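Local coordinates for protein nicotinamide-nucleotide adenylyltransferase NadR family / Ribosylnicotinamide kinase (Lactococcus lactis subsp. cremoris, PDB 6GYE) that probably phosphorylates nicotinamide riboside and adenylylates the resulting mononucleotide to NAD+, and binds nicotinamide riboside in a pocket of its kinase part, at residues Ile18-Phe23 with Val119-Gly124; Asn163-Trp168 with Gln253-Leu258; Leu298-Ile303 with Val341-Glu346. One frame throughout, in Å; residues are numbered along the deposited sequence.

Contact 1: residues Ile18-Phe23 with Val119-Gly124; sequences IYFGTF and VTFYVG. With SO4 (sulfate ion), chain E.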
loop_
_atom_site.group_PDB
_atom_site.type_symbol
_atom_site.label_atom_id
_atom_site.label_comp_id
_atom_site.label_asym_id
_atom_site.label_seq_id
_atom_site.Cartn_x
_atom_site.Cartn_y
_atom_site.Cartn_z
ATOM N N ILE A 18 5.180 28.057 -1.837
ATOM C CA ILE A 18 6.029 26.873 -1.901
ATOM C C ILE A 18 5.819 26.110 -0.605
ATOM O O ILE A 18 6.089 26.633 0.488
ATOM C CB ILE A 18 7.517 27.221 -2.106
ATOM C CG1 ILE A 18 7.864 27.640 -3.542
ATOM C CG2 ILE A 18 8.369 25.997 -1.865
ATOM C CD1 ILE A 18 6.952 28.569 -4.250
ATOM N N TYR A 19 5.342 24.873 -0.720
ATOM C CA TYR A 19 5.013 24.053 0.440
ATOM C C TYR A 19 5.864 22.797 0.388
ATOM O O TYR A 19 5.887 22.108 -0.636
ATOM C CB TYR A 19 3.518 23.704 0.473
ATOM C CG TYR A 19 3.071 22.964 1.710
ATOM C CD1 TYR A 19 3.183 21.583 1.804
ATOM C CD2 TYR A 19 2.525 23.647 2.781
ATOM C CE1 TYR A 19 2.778 20.917 2.945
ATOM C CE2 TYR A 19 2.124 22.996 3.905
ATOM C CZ TYR A 19 2.254 21.634 3.999
ATOM O OH TYR A 19 1.831 20.995 5.158
ATOM N N PHE A 20 6.581 22.527 1.479
ATOM C CA PHE A 20 7.544 21.438 1.577
ATOM C C PHE A 20 6.990 20.269 2.367
ATOM O O PHE A 20 6.168 20.443 3.271
ATOM C CB PHE A 20 8.818 21.882 2.292
ATOM C CG PHE A 20 9.623 22.888 1.559
ATOM C CD1 PHE A 20 10.582 22.486 0.655
ATOM C CD2 PHE A 20 9.472 24.235 1.817
ATOM C CE1 PHE A 20 11.368 23.417 0.002
ATOM C CE2 PHE A 20 10.256 25.179 1.163
ATOM C CZ PHE A 20 11.202 24.768 0.262
ATOM N N GLY A 21 7.494 19.081 2.055
ATOM C CA GLY A 21 7.248 17.924 2.902
ATOM C C GLY A 21 8.021 16.732 2.383
ATOM O O GLY A 21 8.500 16.729 1.246
ATOM N N THR A 22 8.138 15.716 3.247
ATOM C CA THR A 22 8.575 14.392 2.795
ATOM C C THR A 22 7.392 13.515 2.354
ATOM O O THR A 22 7.530 12.709 1.425
ATOM C CB THR A 22 9.391 13.680 3.878
ATOM O OG1 THR A 22 8.705 13.758 5.122
ATOM C CG2 THR A 22 10.755 14.328 4.048
ATOM N N PHE A 23 6.240 13.638 3.016
ATOM C CA PHE A 23 4.982 12.998 2.603
ATOM C C PHE A 23 5.065 11.470 2.599
ATOM O O PHE A 23 4.798 10.806 1.590
ATOM C CB PHE A 23 4.550 13.501 1.225
ATOM C CG PHE A 23 4.400 14.978 1.142
ATOM C CD1 PHE A 23 3.355 15.611 1.782
ATOM C CD2 PHE A 23 5.309 15.741 0.419
ATOM C CE1 PHE A 23 3.208 16.987 1.704
ATOM C CE2 PHE A 23 5.156 17.105 0.314
ATOM C CZ PHE A 23 4.102 17.733 0.960
ATOM N N VAL A 119 6.960 35.288 -4.188
ATOM C CA VAL A 119 7.039 33.916 -3.716
ATOM C C VAL A 119 7.144 33.896 -2.198
ATOM O O VAL A 119 7.896 34.681 -1.603
ATOM C CB VAL A 119 8.237 33.193 -4.354
ATOM C CG1 VAL A 119 8.370 31.797 -3.775
ATOM C CG2 VAL A 119 8.057 33.119 -5.853
ATOM N N THR A 120 6.388 32.989 -1.574
ATOM C CA THR A 120 6.423 32.759 -0.134
ATOM C C THR A 120 6.785 31.302 0.144
ATOM O O THR A 120 6.109 30.390 -0.335
ATOM C CB THR A 120 5.081 33.114 0.515
ATOM O OG1 THR A 120 4.739 34.461 0.189
ATOM C CG2 THR A 120 5.146 32.963 2.030
ATOM N N PHE A 121 7.847 31.091 0.917
ATOM C CA PHE A 121 8.229 29.768 1.403
ATOM C C PHE A 121 7.553 29.485 2.748
ATOM O O PHE A 121 7.696 30.266 3.691
ATOM C CB PHE A 121 9.751 29.689 1.566
ATOM C CG PHE A 121 10.517 29.693 0.270
ATOM C CD1 PHE A 121 10.640 28.538 -0.482
ATOM C CD2 PHE A 121 11.123 30.851 -0.188
ATOM C CE1 PHE A 121 11.344 28.541 -1.667
ATOM C CE2 PHE A 121 11.839 30.861 -1.384
ATOM C CZ PHE A 121 11.951 29.712 -2.115
ATOM N N TYR A 122 6.836 28.364 2.846
ATOM C CA TYR A 122 6.268 27.908 4.117
ATOM C C TYR A 122 7.218 26.871 4.705
ATOM O O TYR A 122 7.343 25.767 4.177
ATOM C CB TYR A 122 4.850 27.359 3.926
ATOM C CG TYR A 122 3.928 28.423 3.340
ATOM C CD1 TYR A 122 3.241 29.318 4.163
ATOM C CD2 TYR A 122 3.794 28.572 1.957
ATOM C CE1 TYR A 122 2.430 30.320 3.628
ATOM C CE2 TYR A 122 2.985 29.567 1.416
ATOM C CZ TYR A 122 2.303 30.437 2.253
ATOM O OH TYR A 122 1.510 31.425 1.698
ATOM N N VAL A 123 7.874 27.233 5.808
ATOM C CA VAL A 123 9.019 26.514 6.358
ATOM C C VAL A 123 8.750 26.170 7.814
ATOM O O VAL A 123 8.244 27.004 8.571
ATOM C CB VAL A 123 10.306 27.357 6.226
ATOM C CG1 VAL A 123 11.445 26.748 7.017
ATOM C CG2 VAL A 123 10.688 27.473 4.766
ATOM N N GLY A 124 9.114 24.952 8.214
ATOM C CA GLY A 124 8.782 24.463 9.539
ATOM C C GLY A 124 9.888 24.352 10.575
ATOM O O GLY A 124 9.601 24.030 11.730
HETATM S S SO4 E . 6.511 15.463 6.659
HETATM O O1 SO4 E . 5.474 16.464 6.881
HETATM O O2 SO4 E . 5.925 14.180 6.254
HETATM O O3 SO4 E . 7.371 16.016 5.619
HETATM O O4 SO4 E . 7.284 15.210 7.874
HETATM O O HOH W 1 6.060 23.694 4.106
#

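Contact 2: residues Asn163-Trp168 with Gln253-Leu258; sequences NPQEHW and QGIVFL. With NNR (Nicotinamide riboside), chain I.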
loop_
_atom_site.group_PDB
_atom_site.type_symbol
_atom_site.label_atom_id
_atom_site.label_comp_id
_atom_site.label_asym_id
_atom_site.label_seq_id
_atom_site.Cartn_x
_atom_site.Cartn_y
_atom_site.Cartn_z
ATOM N N ASN A 163 1.052 3.188 13.743
ATOM C CA ASN A 163 -0.202 2.441 13.829
ATOM C C ASN A 163 -1.178 2.992 12.805
ATOM O O ASN A 163 -2.080 3.774 13.136
ATOM C CB ASN A 163 -0.781 2.522 15.242
ATOM C CG ASN A 163 -1.956 1.585 15.455
ATOM O OD1 ASN A 163 -2.463 0.967 14.516
ATOM N ND2 ASN A 163 -2.411 1.495 16.702
ATOM N N PRO A 164 -1.049 2.574 11.539
ATOM C CA PRO A 164 -1.934 3.114 10.494
ATOM C C PRO A 164 -3.389 2.816 10.756
ATOM O O PRO A 164 -4.249 3.652 10.460
ATOM C CB PRO A 164 -1.461 2.409 9.215
ATOM C CG PRO A 164 -0.154 1.847 9.527
ATOM C CD PRO A 164 -0.085 1.602 11.004
ATOM N N GLN A 165 -3.684 1.659 11.341
ATOM C CA GLN A 165 -5.070 1.254 11.510
ATOM C C GLN A 165 -5.819 2.207 12.440
ATOM O O GLN A 165 -7.018 2.446 12.252
ATOM C CB GLN A 165 -5.112 -0.195 12.000
ATOM C CG GLN A 165 -4.913 -1.260 10.887
ATOM C CD GLN A 165 -3.601 -1.111 10.082
ATOM O OE1 GLN A 165 -2.523 -0.981 10.653
ATOM N NE2 GLN A 165 -3.700 -1.161 8.750
ATOM N N GLU A 166 -5.125 2.798 13.407
ATOM C CA GLU A 166 -5.715 3.777 14.314
ATOM C C GLU A 166 -5.937 5.144 13.677
ATOM O O GLU A 166 -6.699 5.949 14.218
ATOM C CB GLU A 166 -4.816 3.970 15.536
ATOM C CG GLU A 166 -5.330 3.327 16.806
ATOM C CD GLU A 166 -6.663 3.904 17.265
ATOM O OE1 GLU A 166 -6.752 5.134 17.474
ATOM O OE2 GLU A 166 -7.629 3.120 17.402
ATOM N N HIS A 167 -5.243 5.459 12.590
ATOM C CA HIS A 167 -5.295 6.792 12.001
ATOM C C HIS A 167 -5.710 6.736 10.536
ATOM O O HIS A 167 -5.522 7.698 9.781
ATOM C CB HIS A 167 -3.944 7.480 12.211
ATOM C CG HIS A 167 -3.538 7.536 13.658
ATOM N ND1 HIS A 167 -4.049 8.469 14.534
ATOM C CD2 HIS A 167 -2.714 6.747 14.395
ATOM C CE1 HIS A 167 -3.533 8.277 15.739
ATOM N NE2 HIS A 167 -2.725 7.233 15.685
ATOM N N TRP A 168 -6.363 5.639 10.163
ATOM C CA TRP A 168 -6.611 5.303 8.770
ATOM C C TRP A 168 -7.306 6.424 8.007
ATOM O O TRP A 168 -6.912 6.755 6.880
ATOM C CB TRP A 168 -7.446 4.033 8.737
ATOM C CG TRP A 168 -7.636 3.446 7.417
ATOM C CD1 TRP A 168 -8.747 3.533 6.609
ATOM C CD2 TRP A 168 -6.665 2.678 6.704
ATOM N NE1 TRP A 168 -8.521 2.830 5.431
ATOM C CE2 TRP A 168 -7.253 2.298 5.468
ATOM C CE3 TRP A 168 -5.356 2.265 6.996
ATOM C CZ2 TRP A 168 -6.574 1.518 4.528
ATOM C CZ3 TRP A 168 -4.680 1.498 6.062
ATOM C CH2 TRP A 168 -5.292 1.126 4.844
ATOM N N GLN A 253 -11.018 -0.393 5.528
ATOM C CA GLN A 253 -10.834 0.379 6.744
ATOM C C GLN A 253 -9.482 0.127 7.385
ATOM O O GLN A 253 -9.221 0.669 8.450
ATOM C CB GLN A 253 -11.955 0.089 7.757
ATOM C CG GLN A 253 -13.325 0.201 7.150
ATOM C CD GLN A 253 -14.455 0.301 8.165
ATOM O OE1 GLN A 253 -15.374 1.098 7.991
ATOM N NE2 GLN A 253 -14.405 -0.512 9.209
ATOM N N GLY A 254 -8.610 -0.653 6.748
ATOM C CA GLY A 254 -7.273 -0.869 7.266
ATOM C C GLY A 254 -6.880 -2.329 7.315
ATOM O O GLY A 254 -5.702 -2.656 7.491
ATOM N N ILE A 255 -7.856 -3.221 7.125
ATOM C CA ILE A 255 -7.630 -4.663 7.136
ATOM C C ILE A 255 -8.479 -5.281 6.030
ATOM O O ILE A 255 -9.676 -4.992 5.945
ATOM C CB ILE A 255 -8.021 -5.268 8.505
ATOM C CG1 ILE A 255 -7.353 -4.489 9.647
ATOM C CG2 ILE A 255 -7.681 -6.767 8.556
ATOM C CD1 ILE A 255 -7.603 -5.049 11.050
ATOM N N VAL A 256 -7.885 -6.160 5.204
ATOM C CA VAL A 256 -8.653 -6.878 4.186
ATOM C C VAL A 256 -8.402 -8.379 4.294
ATOM O O VAL A 256 -7.342 -8.828 4.736
ATOM C CB VAL A 256 -8.357 -6.388 2.748
ATOM C CG1 VAL A 256 -8.396 -4.869 2.691
ATOM C CG2 VAL A 256 -7.040 -6.909 2.273
ATOM N N PHE A 257 -9.398 -9.157 3.884
ATOM C CA PHE A 257 -9.345 -10.612 3.936
ATOM C C PHE A 257 -9.375 -11.168 2.521
ATOM O O PHE A 257 -10.199 -10.748 1.704
ATOM C CB PHE A 257 -10.495 -11.181 4.765
ATOM C CG PHE A 257 -10.380 -10.877 6.229
ATOM C CD1 PHE A 257 -10.824 -9.656 6.745
ATOM C CD2 PHE A 257 -9.815 -11.803 7.090
ATOM C CE1 PHE A 257 -10.705 -9.359 8.104
ATOM C CE2 PHE A 257 -9.699 -11.525 8.463
ATOM C CZ PHE A 257 -10.146 -10.293 8.968
ATOM N N LEU A 258 -8.455 -12.077 2.226
ATOM C CA LEU A 258 -8.306 -12.630 0.887
ATOM C C LEU A 258 -8.622 -14.120 0.900
ATOM O O LEU A 258 -8.049 -14.871 1.695
ATOM C CB LEU A 258 -6.888 -12.392 0.359
ATOM C CG LEU A 258 -6.443 -10.931 0.287
ATOM C CD1 LEU A 258 -5.053 -10.867 -0.353
ATOM C CD2 LEU A 258 -7.466 -10.058 -0.494
HETATM O O2R NNR I . -2.923 -4.101 -5.759
HETATM C C2R NNR I . -1.831 -4.241 -4.840
HETATM C C3R NNR I . -0.684 -3.285 -5.137
HETATM O O3R NNR I . -0.934 -2.455 -6.279
HETATM C C4R NNR I . 0.537 -4.155 -5.391
HETATM C C5R NNR I . 1.652 -3.847 -4.401
HETATM O O5R NNR I . 2.762 -4.717 -4.648
HETATM O O4R NNR I . 0.139 -5.522 -5.260
HETATM C C1R NNR I . -1.250 -5.643 -4.942
HETATM N N1 NNR I . -1.407 -6.337 -3.662
HETATM C C2 NNR I . -1.745 -7.633 -3.650
HETATM C C6 NNR I . -1.210 -5.666 -2.519
HETATM C C5 NNR I . -1.353 -6.300 -1.289
HETATM C C4 NNR I . -1.702 -7.642 -1.250
HETATM C C3 NNR I . -1.900 -8.315 -2.448
HETATM C C7 NNR I . -2.278 -9.765 -2.446
HETATM O O7 NNR I . -2.865 -10.232 -3.409
HETATM N N7 NNR I . -1.963 -10.511 -1.388
#

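Contact 3: residues Leu298-Ile303 with Val341-Glu346; sequences LVIPPI and VILDDE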
loop_
_atom_site.group_PDB
_atom_site.type_symbol
_atom_site.label_atom_id
_atom_site.label_comp_id
_atom_site.label_asym_id
_atom_site.label_seq_id
_atom_site.Cartn_x
_atom_site.Cartn_y
_atom_site.Cartn_z
ATOM N N LEU A 298 -3.918 -17.766 7.306
ATOM C CA LEU A 298 -4.729 -18.745 8.019
ATOM C C LEU A 298 -4.884 -19.997 7.161
ATOM O O LEU A 298 -5.444 -19.930 6.063
ATOM C CB LEU A 298 -6.107 -18.165 8.348
ATOM C CG LEU A 298 -6.074 -17.007 9.343
ATOM C CD1 LEU A 298 -7.413 -16.342 9.454
ATOM C CD2 LEU A 298 -5.624 -17.488 10.706
ATOM N N VAL A 299 -4.414 -21.136 7.663
ATOM C CA VAL A 299 -4.467 -22.392 6.925
ATOM C C VAL A 299 -5.525 -23.272 7.570
ATOM O O VAL A 299 -5.456 -23.545 8.774
ATOM C CB VAL A 299 -3.102 -23.099 6.912
ATOM C CG1 VAL A 299 -3.224 -24.481 6.292
ATOM C CG2 VAL A 299 -2.078 -22.255 6.157
ATOM N N ILE A 300 -6.498 -23.723 6.781
ATOM C CA ILE A 300 -7.503 -24.675 7.252
ATOM C C ILE A 300 -6.989 -26.080 6.944
ATOM O O ILE A 300 -6.937 -26.464 5.765
ATOM C CB ILE A 300 -8.864 -24.425 6.599
ATOM C CG1 ILE A 300 -9.331 -22.990 6.861
ATOM C CG2 ILE A 300 -9.873 -25.454 7.094
ATOM C CD1 ILE A 300 -10.680 -22.656 6.202
ATOM N N PRO A 301 -6.648 -26.878 7.950
ATOM C CA PRO A 301 -6.077 -28.195 7.697
ATOM C C PRO A 301 -7.170 -29.208 7.434
ATOM O O PRO A 301 -8.332 -28.994 7.804
ATOM C CB PRO A 301 -5.336 -28.503 9.003
ATOM C CG PRO A 301 -6.180 -27.833 10.023
ATOM C CD PRO A 301 -6.716 -26.581 9.388
ATOM N N PRO A 302 -6.842 -30.319 6.783
ATOM C CA PRO A 302 -7.868 -31.332 6.512
ATOM C C PRO A 302 -8.220 -32.089 7.785
ATOM O O PRO A 302 -7.347 -32.651 8.447
ATOM C CB PRO A 302 -7.196 -32.237 5.475
ATOM C CG PRO A 302 -5.734 -32.121 5.808
ATOM C CD PRO A 302 -5.550 -30.664 6.165
ATOM N N ILE A 303 -9.498 -32.055 8.155
ATOM C CA ILE A 303 -10.062 -33.013 9.095
ATOM C C ILE A 303 -11.405 -33.471 8.544
ATOM O O ILE A 303 -12.038 -32.786 7.737
ATOM C CB ILE A 303 -10.212 -32.442 10.522
ATOM C CG1 ILE A 303 -10.136 -33.573 11.558
ATOM C CG2 ILE A 303 -11.510 -31.650 10.657
ATOM C CD1 ILE A 303 -8.945 -34.517 11.375
ATOM N N VAL A 341 -0.771 -19.466 10.710
ATOM C CA VAL A 341 -1.503 -20.052 11.820
ATOM C C VAL A 341 -2.392 -21.145 11.245
ATOM O O VAL A 341 -3.170 -20.895 10.317
ATOM C CB VAL A 341 -2.341 -19.001 12.566
ATOM C CG1 VAL A 341 -3.240 -19.674 13.597
ATOM C CG2 VAL A 341 -1.422 -17.946 13.210
ATOM N N ILE A 342 -2.263 -22.354 11.778
ATOM C CA ILE A 342 -3.021 -23.506 11.318
ATOM C C ILE A 342 -4.252 -23.663 12.202
ATOM O O ILE A 342 -4.136 -23.723 13.435
ATOM C CB ILE A 342 -2.151 -24.768 11.350
ATOM C CG1 ILE A 342 -0.951 -24.565 10.437
ATOM C CG2 ILE A 342 -2.969 -25.978 10.944
ATOM C CD1 ILE A 342 -0.134 -25.799 10.250
ATOM N N LEU A 343 -5.432 -23.718 11.583
ATOM C CA LEU A 343 -6.692 -23.772 12.332
ATOM C C LEU A 343 -7.108 -25.225 12.576
ATOM O O LEU A 343 -8.077 -25.744 12.024
ATOM C CB LEU A 343 -7.766 -22.989 11.594
ATOM C CG LEU A 343 -7.413 -21.518 11.360
ATOM C CD1 LEU A 343 -8.416 -20.883 10.427
ATOM C CD2 LEU A 343 -7.371 -20.774 12.699
ATOM N N ASP A 344 -6.385 -25.860 13.493
ATOM C CA ASP A 344 -6.601 -27.269 13.820
ATOM C C ASP A 344 -7.378 -27.406 15.134
ATOM O O ASP A 344 -6.850 -27.769 16.184
ATOM C CB ASP A 344 -5.260 -27.999 13.870
ATOM C CG ASP A 344 -4.268 -27.338 14.820
ATOM O OD1 ASP A 344 -4.615 -26.307 15.454
ATOM O OD2 ASP A 344 -3.127 -27.836 14.911
ATOM N N ASP A 345 -8.666 -27.079 15.059
ATOM C CA ASP A 345 -9.544 -27.154 16.222
ATOM C C ASP A 345 -10.698 -28.111 15.947
ATOM O O ASP A 345 -10.611 -28.942 15.035
ATOM C CB ASP A 345 -10.053 -25.760 16.578
ATOM C CG ASP A 345 -8.923 -24.796 16.831
ATOM O OD1 ASP A 345 -8.396 -24.793 17.966
ATOM O OD2 ASP A 345 -8.523 -24.087 15.882
ATOM N N GLU A 346 -11.774 -28.008 16.727
ATOM C CA GLU A 346 -12.977 -28.813 16.494
ATOM C C GLU A 346 -12.711 -30.315 16.373
ATOM O O GLU A 346 -13.117 -31.093 17.238
ATOM C CB GLU A 346 -13.694 -28.297 15.241
ATOM C CG GLU A 346 -13.900 -26.783 15.252
ATOM C CD GLU A 346 -14.701 -26.272 14.067
ATOM O OE1 GLU A 346 -15.137 -27.094 13.230
ATOM O OE2 GLU A 346 -14.908 -25.044 13.987
#

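Contact 1: residues Ile18-Phe23 with Val119-Gly124
I18 sets both branches of its side chain against the neighbouring strand. CD1 meets V119 CG1 at 3.6 Å, and CG2, anti to the backbone N, rests on F121 CD1 at 3.7 Å, the I18 and F121 side chains lying side by side and pointing the same way. Next along, the F20 and F121 rings meet at their edges, F20 CE2 to F121 CD1 at 3.8 Å, while Y122 O lies in the plane of the F20 ring, 3.5 Å from CD2. Beneath these side chains run two backbone bonds, I18 N to T120 O (2.9 Å) and Y122 N to I18 O (3.0 Å, 171° at the hydrogen); I18 O also lies at the edge of the Y122 ring. This is parallel pairing inside the five-stranded Rossmann-like sheet of a nucleotidylyltransferase. The strands then part, and a water accepts a hydrogen bond from F20 N at 2.9 Å. L104 and I108 of helix 95-110 cover the I18 and F121 face, where branched and aromatic side chains suit a dry layer between sheet and helix. Past the strand end, T22 N and OG1 and F23 N hold a sulfate that H30 and R150 also bind, consistent with a phosphate site.

Contact 2: residues Asn163-Trp168 with Gln253-Leu258
Two carbonyl oxygens share NE2 of Q165: G254 O, at 2.8 Å from NE2, and F179 O. The bond to G254 is bent, 140° at the hydrogen, with the donor tilted from the carbonyl plane. A bend at chi2 (57°) turns CD back toward Q165 N, and a glutamine suits the place because its long amide can serve main-chain atoms of two separate segments. Beside it W168 turns one face to the turn before the strand. G254 CA stands over the centre of the six-membered ring, 3.4 Å from its centroid, a CH-pi contact almost along the ring normal, while Q253 O lies over the same face, 3.4 Å from W168 CG. G254 must be glycine: at its backbone angles a CB would jam against the preceding carbonyl O and crowd Q165 CG. W168 NE1 donates to N252 O. An alanine at W168 would probably leave G254 CA without its aromatic cover and N252 O without this donor. W168 also packs on R176 and F179 of helix 176-179, and G254 bonds to K181 at the start of strand 181-187, while strand 255-259 pairs with that strand, meets helix 358-370 and runs on to L258 in the nicotinamide riboside pocket.

Contact 3: residues Leu298-Ile303 with Val341-Glu346
The P301 ring projects toward segment 341-346 and settles in a hollow made by I342, L343 and D344. Its CG rests on I342 CG2 at 3.8 Å and reaches D344 CB at 4.0 Å, while its CD comes within 3.1 Å of L343 O. A proline suits this spot because the pairing stops here: it has no N-H to continue the bonding, and the ring carbon CD faces the L343 carbonyl instead. The reciprocal bump is L343, whose CG, anti to its carbonyl carbon, lies near V299 O. Its CD1 fits between L298 and I300, 4.1 Å from L298 CB and 4.2 Å from I300 CG1, an isobutyl group filling the gap left by the alternation of residues along a strand. On the same face L298 lies alongside V341, pointing the same way, with L298 CD2 4.1 Å from V341 CB. Between the side-chain layers, V299 is the bonded residue: its N donates to V341 O at 2.9 Å and its O accepts from L343 N at 2.8 Å, nearly straight at 174°. These are parallel strands of the four-stranded sheet of a P-loop kinase-like domain, with 340-342 at its margin. The marginal strand ends in an inverse gamma turn centred on L343, which swings the chain away beyond the proline. L196 and the side chains of R358 and H361 close over L343 from helices 193-203 and 358-370, and H361 also bonds D345 OD2. V299, on the other face, packs on H324 and L331 of helix 320-333, where a compact beta-branched residue fits under the helix.

Overall arrangement
Contact 1 belongs to the five-stranded sheet, whereas contacts 2 and 3 both reach the four-stranded one, at its two outermost strands, 255-259 and 340-342. The centres of contacts 1 and 3 lie about 53 Å apart, on opposite sides of the chain's centre, with contact 2 nearer that centre and the most buried. Contacts 1 and 3 are partly buried parallel strand pairings, alike in their backbone bonds, but aromatic edges join aliphatic groups in the first, and aliphatic groups with a proline serve in the last. Contact 2 instead sets a loop against the entry to a strand, so a side-chain amide and an indole face do the work on main-chain atoms.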